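Local coordinates for protein multicopper oxidase (Arthrobacter sp. FB24, PDB 3GDC) that probably couples the oxidation of phenol-type substrates to the reduction of dioxygen to water, as a copper-dependent, laccase-like oxidase, at residues Pro189-Gln201 with Ala276-Ala288. Numbering follows the deposited sequence.
Sequences PFHFMDFPVKVKQ and AELGWMGFFEVSA
The ring of Phe190 lies flat over Gly279, whose CA sits 3.5 Å from the ring centroid, 9° off its normal, in a CH-pi contact. With CG swung beside its own backbone N (chi1 -55°), the ring presents its edge to Met281, CD1 meeting CG at 3.5 Å, while the sulfur lies near the ring plane as a Met-aromatic contact. The backbone secures the same pair: Phe190 N donates to a lone pair of Gly279 O at 2.9 Å. Replacing this ring with an alanine is likely to cost Gly279 CA its aromatic cover and leave Met281, which also packs on the copper ligand His269, freer to turn. Met193, bent at chi2 and chi3, brings SD obliquely to 4.3 Å from the Phe283 ring centroid. A water bridges the backbones by accepting from Phe192 N and donating to Met281 O. Beyond helix 191-194 the segments become parallel strands: Val197 O accepts from Glu285 N at 2.8 Å, and Val199 O receives Ser287 N at 3.0 Å. Val197, Val199, Phe284 and Val286 share a face; the first three pack on strand 163-172. Strand 197-200 thus edges a sheet in what is, by family, a cupredoxin-type domain: backbone bonds set the register, while sulfur and aromatic groups pack the end nearer the copper.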
loop_
_atom_site.group_PDB
_atom_site.type_symbol
_atom_site.label_atom_id
_atom_site.label_comp_id
_atom_site.label_asym_id
_atom_site.label_seq_id
_atom_site.Cartn_x
_atom_site.Cartn_y
_atom_site.Cartn_z
ATOM N N PRO A 189 1.955 -24.202 1.417
ATOM C CA PRO A 189 0.697 -23.856 0.762
ATOM C C PRO A 189 -0.471 -24.681 1.313
ATOM O O PRO A 189 -0.360 -25.910 1.442
ATOM C CB PRO A 189 0.970 -24.228 -0.692
ATOM C CG PRO A 189 2.422 -23.954 -0.845
ATOM C CD PRO A 189 3.032 -24.416 0.431
ATOM N N PHE A 190 -1.550 -23.986 1.667
ATOM C CA PHE A 190 -2.816 -24.590 2.138
ATOM C C PHE A 190 -2.768 -25.399 3.445
ATOM O O PHE A 190 -3.759 -26.055 3.802
ATOM C CB PHE A 190 -3.454 -25.477 1.055
ATOM C CG PHE A 190 -3.688 -24.790 -0.260
ATOM C CD1 PHE A 190 -4.643 -23.782 -0.380
ATOM C CD2 PHE A 190 -3.000 -25.196 -1.395
ATOM C CE1 PHE A 190 -4.876 -23.161 -1.612
ATOM C CE2 PHE A 190 -3.231 -24.584 -2.636
ATOM C CZ PHE A 190 -4.168 -23.571 -2.744
ATOM N N HIS A 191 -1.657 -25.343 4.179
ATOM C CA HIS A 191 -1.557 -26.099 5.435
ATOM C C HIS A 191 -2.709 -25.813 6.403
ATOM O O HIS A 191 -3.267 -26.750 7.012
ATOM C CB HIS A 191 -0.199 -25.867 6.115
ATOM C CG HIS A 191 -0.104 -26.442 7.496
ATOM N ND1 HIS A 191 0.238 -27.757 7.733
ATOM C CD2 HIS A 191 -0.304 -25.880 8.713
ATOM C CE1 HIS A 191 0.244 -27.978 9.037
ATOM N NE2 HIS A 191 -0.075 -26.854 9.653
ATOM N N PHE A 192 -3.068 -24.537 6.552
ATOM C CA PHE A 192 -4.091 -24.150 7.532
ATOM C C PHE A 192 -5.530 -24.361 7.024
ATOM O O PHE A 192 -6.498 -24.096 7.738
ATOM C CB PHE A 192 -3.851 -22.725 8.056
ATOM C CG PHE A 192 -2.542 -22.574 8.790
ATOM C CD1 PHE A 192 -2.382 -23.122 10.071
ATOM C CD2 PHE A 192 -1.461 -21.928 8.194
ATOM C CE1 PHE A 192 -1.168 -23.005 10.765
ATOM C CE2 PHE A 192 -0.229 -21.795 8.885
ATOM C CZ PHE A 192 -0.089 -22.340 10.172
ATOM N N MET A 193 -5.650 -24.862 5.800
ATOM C CA MET A 193 -6.937 -25.391 5.317
ATOM C C MET A 193 -7.174 -26.744 5.971
ATOM O O MET A 193 -8.288 -27.041 6.424
ATOM C CB MET A 193 -6.953 -25.551 3.797
ATOM C CG MET A 193 -6.836 -24.259 2.992
ATOM S SD MET A 193 -8.279 -23.192 3.160
ATOM C CE MET A 193 -9.495 -24.109 2.188
ATOM N N ASP A 194 -6.119 -27.550 6.024
ATOM C CA ASP A 194 -6.196 -28.913 6.570
ATOM C C ASP A 194 -6.043 -28.953 8.071
ATOM O O ASP A 194 -6.583 -29.854 8.736
ATOM C CB ASP A 194 -5.138 -29.803 5.920
ATOM C CG ASP A 194 -5.412 -30.041 4.459
ATOM O OD1 ASP A 194 -6.603 -30.029 4.074
ATOM O OD2 ASP A 194 -4.444 -30.244 3.693
ATOM N N PHE A 195 -5.285 -27.991 8.600
ATOM C CA PHE A 195 -4.988 -27.898 10.018
ATOM C C PHE A 195 -5.297 -26.489 10.488
ATOM O O PHE A 195 -4.395 -25.674 10.650
ATOM C CB PHE A 195 -3.525 -28.287 10.279
ATOM C CG PHE A 195 -3.223 -29.698 9.879
ATOM C CD1 PHE A 195 -3.552 -30.750 10.732
ATOM C CD2 PHE A 195 -2.681 -29.984 8.629
ATOM C CE1 PHE A 195 -3.316 -32.065 10.356
ATOM C CE2 PHE A 195 -2.441 -31.295 8.245
ATOM C CZ PHE A 195 -2.757 -32.337 9.113
ATOM N N PRO A 196 -6.597 -26.183 10.661
ATOM C CA PRO A 196 -6.968 -24.814 11.018
ATOM C C PRO A 196 -6.293 -24.318 12.298
ATOM O O PRO A 196 -5.961 -25.115 13.190
ATOM C CB PRO A 196 -8.487 -24.904 11.222
ATOM C CG PRO A 196 -8.912 -26.041 10.374
ATOM C CD PRO A 196 -7.785 -27.047 10.524
ATOM N N VAL A 197 -6.094 -23.006 12.377
ATOM C CA VAL A 197 -5.528 -22.379 13.575
ATOM C C VAL A 197 -6.550 -22.414 14.713
ATOM O O VAL A 197 -7.591 -21.767 14.633
ATOM C CB VAL A 197 -5.128 -20.918 13.296
ATOM C CG1 VAL A 197 -4.461 -20.301 14.525
ATOM C CG2 VAL A 197 -4.198 -20.838 12.095
ATOM N N LYS A 198 -6.249 -23.161 15.777
ATOM C CA LYS A 198 -7.191 -23.297 16.895
ATOM C C LYS A 198 -7.086 -22.144 17.891
ATOM O O LYS A 198 -6.021 -21.912 18.482
ATOM C CB LYS A 198 -7.017 -24.653 17.595
ATOM C CG LYS A 198 -7.307 -25.848 16.698
ATOM C CD LYS A 198 -7.206 -27.178 17.478
ATOM C CE LYS A 198 -7.636 -28.348 16.604
ATOM N NZ LYS A 198 -7.686 -29.651 17.357
ATOM N N VAL A 199 -8.192 -21.422 18.070
ATOM C CA VAL A 199 -8.276 -20.310 19.029
ATOM C C VAL A 199 -9.560 -20.432 19.868
ATOM O O VAL A 199 -10.463 -21.186 19.514
ATOM C CB VAL A 199 -8.243 -18.921 18.329
ATOM C CG1 VAL A 199 -6.911 -18.692 17.573
ATOM C CG2 VAL A 199 -9.458 -18.748 17.402
ATOM N N LYS A 200 -9.638 -19.689 20.966
ATOM C CA LYS A 200 -10.802 -19.750 21.848
ATOM C C LYS A 200 -11.684 -18.512 21.708
ATOM O O LYS A 200 -11.184 -17.396 21.654
ATOM C CB LYS A 200 -10.353 -19.912 23.305
ATOM C CG LYS A 200 -9.705 -21.251 23.602
ATOM C CD LYS A 200 -8.996 -21.241 24.946
ATOM C CE LYS A 200 -7.906 -22.305 24.979
ATOM N NZ LYS A 200 -7.175 -22.316 26.269
ATOM N N GLN A 201 -13.002 -18.719 21.662
ATOM C CA GLN A 201 -13.967 -17.617 21.616
ATOM C C GLN A 201 -13.674 -16.585 22.707
ATOM O O GLN A 201 -13.418 -16.949 23.867
ATOM C CB GLN A 201 -15.392 -18.174 21.775
ATOM C CG GLN A 201 -16.515 -17.201 21.483
ATOM C CD GLN A 201 -17.891 -17.808 21.749
ATOM O OE1 GLN A 201 -18.005 -18.934 22.256
ATOM N NE2 GLN A 201 -18.939 -17.062 21.422
ATOM N N ALA A 276 -4.175 -16.419 -2.916
ATOM C CA ALA A 276 -5.055 -17.291 -2.139
ATOM C C ALA A 276 -5.211 -18.656 -2.798
ATOM O O ALA A 276 -5.074 -19.696 -2.139
ATOM C CB ALA A 276 -6.416 -16.625 -1.929
ATOM N N GLU A 277 -5.464 -18.644 -4.105
ATOM C CA GLU A 277 -5.745 -19.861 -4.856
ATOM C C GLU A 277 -4.490 -20.689 -5.121
ATOM O O GLU A 277 -4.571 -21.846 -5.552
ATOM C CB GLU A 277 -6.515 -19.528 -6.147
ATOM C CG GLU A 277 -7.912 -18.971 -5.849
ATOM C CD GLU A 277 -8.916 -19.204 -6.971
ATOM O OE1 GLU A 277 -10.089 -19.523 -6.653
ATOM O OE2 GLU A 277 -8.534 -19.062 -8.158
ATOM N N LEU A 278 -3.327 -20.104 -4.814
ATOM C CA LEU A 278 -2.052 -20.792 -4.957
ATOM C C LEU A 278 -1.350 -21.053 -3.605
ATOM O O LEU A 278 -0.156 -21.319 -3.562
ATOM C CB LEU A 278 -1.147 -20.063 -5.947
ATOM C CG LEU A 278 -1.617 -20.077 -7.412
ATOM C CD1 LEU A 278 -0.750 -19.174 -8.278
ATOM C CD2 LEU A 278 -1.646 -21.500 -7.936
ATOM N N GLY A 279 -2.116 -20.988 -2.516
ATOM C CA GLY A 279 -1.681 -21.539 -1.241
ATOM C C GLY A 279 -1.818 -20.660 -0.018
ATOM O O GLY A 279 -1.766 -21.159 1.106
ATOM N N TRP A 280 -1.992 -19.359 -0.221
ATOM C CA TRP A 280 -2.113 -18.424 0.899
ATOM C C TRP A 280 -3.594 -18.318 1.319
ATOM O O TRP A 280 -4.267 -17.308 1.122
ATOM C CB TRP A 280 -1.395 -17.098 0.555
ATOM C CG TRP A 280 -1.447 -15.924 1.539
ATOM C CD1 TRP A 280 -0.966 -14.662 1.288
ATOM C CD2 TRP A 280 -2.018 -15.874 2.860
ATOM N NE1 TRP A 280 -1.201 -13.840 2.355
ATOM C CE2 TRP A 280 -1.845 -14.549 3.335
ATOM C CE3 TRP A 280 -2.657 -16.810 3.692
ATOM C CZ2 TRP A 280 -2.284 -14.139 4.595
ATOM C CZ3 TRP A 280 -3.096 -16.401 4.946
ATOM C CH2 TRP A 280 -2.911 -15.072 5.384
ATOM N N MET A 281 -4.091 -19.421 1.883
ATOM C CA MET A 281 -5.416 -19.472 2.491
ATOM C C MET A 281 -5.467 -20.533 3.589
ATOM O O MET A 281 -4.782 -21.550 3.515
ATOM C CB MET A 281 -6.517 -19.705 1.437
ATOM C CG MET A 281 -6.469 -21.024 0.716
ATOM S SD MET A 281 -7.869 -21.291 -0.432
ATOM C CE MET A 281 -9.240 -20.722 0.520
ATOM N N GLY A 282 -6.267 -20.265 4.611
ATOM C CA GLY A 282 -6.485 -21.210 5.701
ATOM C C GLY A 282 -7.753 -20.874 6.467
ATOM O O GLY A 282 -8.544 -20.029 6.034
ATOM N N PHE A 283 -7.942 -21.553 7.596
ATOM C CA PHE A 283 -9.052 -21.283 8.502
ATOM C C PHE A 283 -8.559 -21.074 9.919
ATOM O O PHE A 283 -7.580 -21.708 10.340
ATOM C CB PHE A 283 -10.001 -22.480 8.573
ATOM C CG PHE A 283 -10.736 -22.756 7.304
ATOM C CD1 PHE A 283 -11.816 -21.961 6.924
ATOM C CD2 PHE A 283 -10.371 -23.835 6.505
ATOM C CE1 PHE A 283 -12.516 -22.228 5.741
ATOM C CE2 PHE A 283 -11.065 -24.111 5.328
ATOM C CZ PHE A 283 -12.133 -23.305 4.946
ATOM N N PHE A 284 -9.265 -20.214 10.648
ATOM C CA PHE A 284 -9.287 -20.275 12.113
ATOM C C PHE A 284 -10.438 -21.182 12.521
ATOM O O PHE A 284 -11.519 -21.134 11.924
ATOM C CB PHE A 284 -9.519 -18.903 12.733
ATOM C CG PHE A 284 -8.314 -18.018 12.709
ATOM C CD1 PHE A 284 -7.436 -17.986 13.788
ATOM C CD2 PHE A 284 -8.059 -17.210 11.601
ATOM C CE1 PHE A 284 -6.312 -17.156 13.749
ATOM C CE2 PHE A 284 -6.937 -16.375 11.565
ATOM C CZ PHE A 284 -6.071 -16.351 12.645
ATOM N N GLU A 285 -10.189 -22.020 13.518
ATOM C CA GLU A 285 -11.241 -22.825 14.141
ATOM C C GLU A 285 -11.445 -22.308 15.563
ATOM O O GLU A 285 -10.575 -22.467 16.426
ATOM C CB GLU A 285 -10.853 -24.304 14.135
ATOM C CG GLU A 285 -11.913 -25.226 14.756
ATOM C CD GLU A 285 -13.134 -25.382 13.878
ATOM O OE1 GLU A 285 -13.023 -26.037 12.817
ATOM O OE2 GLU A 285 -14.213 -24.857 14.251
ATOM N N VAL A 286 -12.582 -21.659 15.792
ATOM C CA VAL A 286 -12.859 -20.989 17.058
ATOM C C VAL A 286 -13.719 -21.913 17.913
ATOM O O VAL A 286 -14.824 -22.281 17.513
ATOM C CB VAL A 286 -13.591 -19.640 16.857
ATOM C CG1 VAL A 286 -13.742 -18.891 18.188
ATOM C CG2 VAL A 286 -12.868 -18.765 15.837
ATOM N N SER A 287 -13.196 -22.296 19.071
ATOM C CA SER A 287 -13.919 -23.169 19.990
ATOM C C SER A 287 -14.734 -22.329 20.961
ATOM O O SER A 287 -14.307 -21.247 21.359
ATOM C CB SER A 287 -12.944 -24.078 20.741
ATOM O OG SER A 287 -12.045 -23.313 21.525
ATOM N N ALA A 288 -15.908 -22.838 21.345
ATOM C CA ALA A 288 -16.857 -22.113 22.201
ATOM C C ALA A 288 -16.279 -21.586 23.524
ATOM O O ALA A 288 -15.582 -22.303 24.248
ATOM C CB ALA A 288 -18.088 -22.978 22.469
HETATM O O HOH W 1 -2.397 -22.273 4.891
HETATM O O HOH W 2 -9.504 -23.862 20.957
#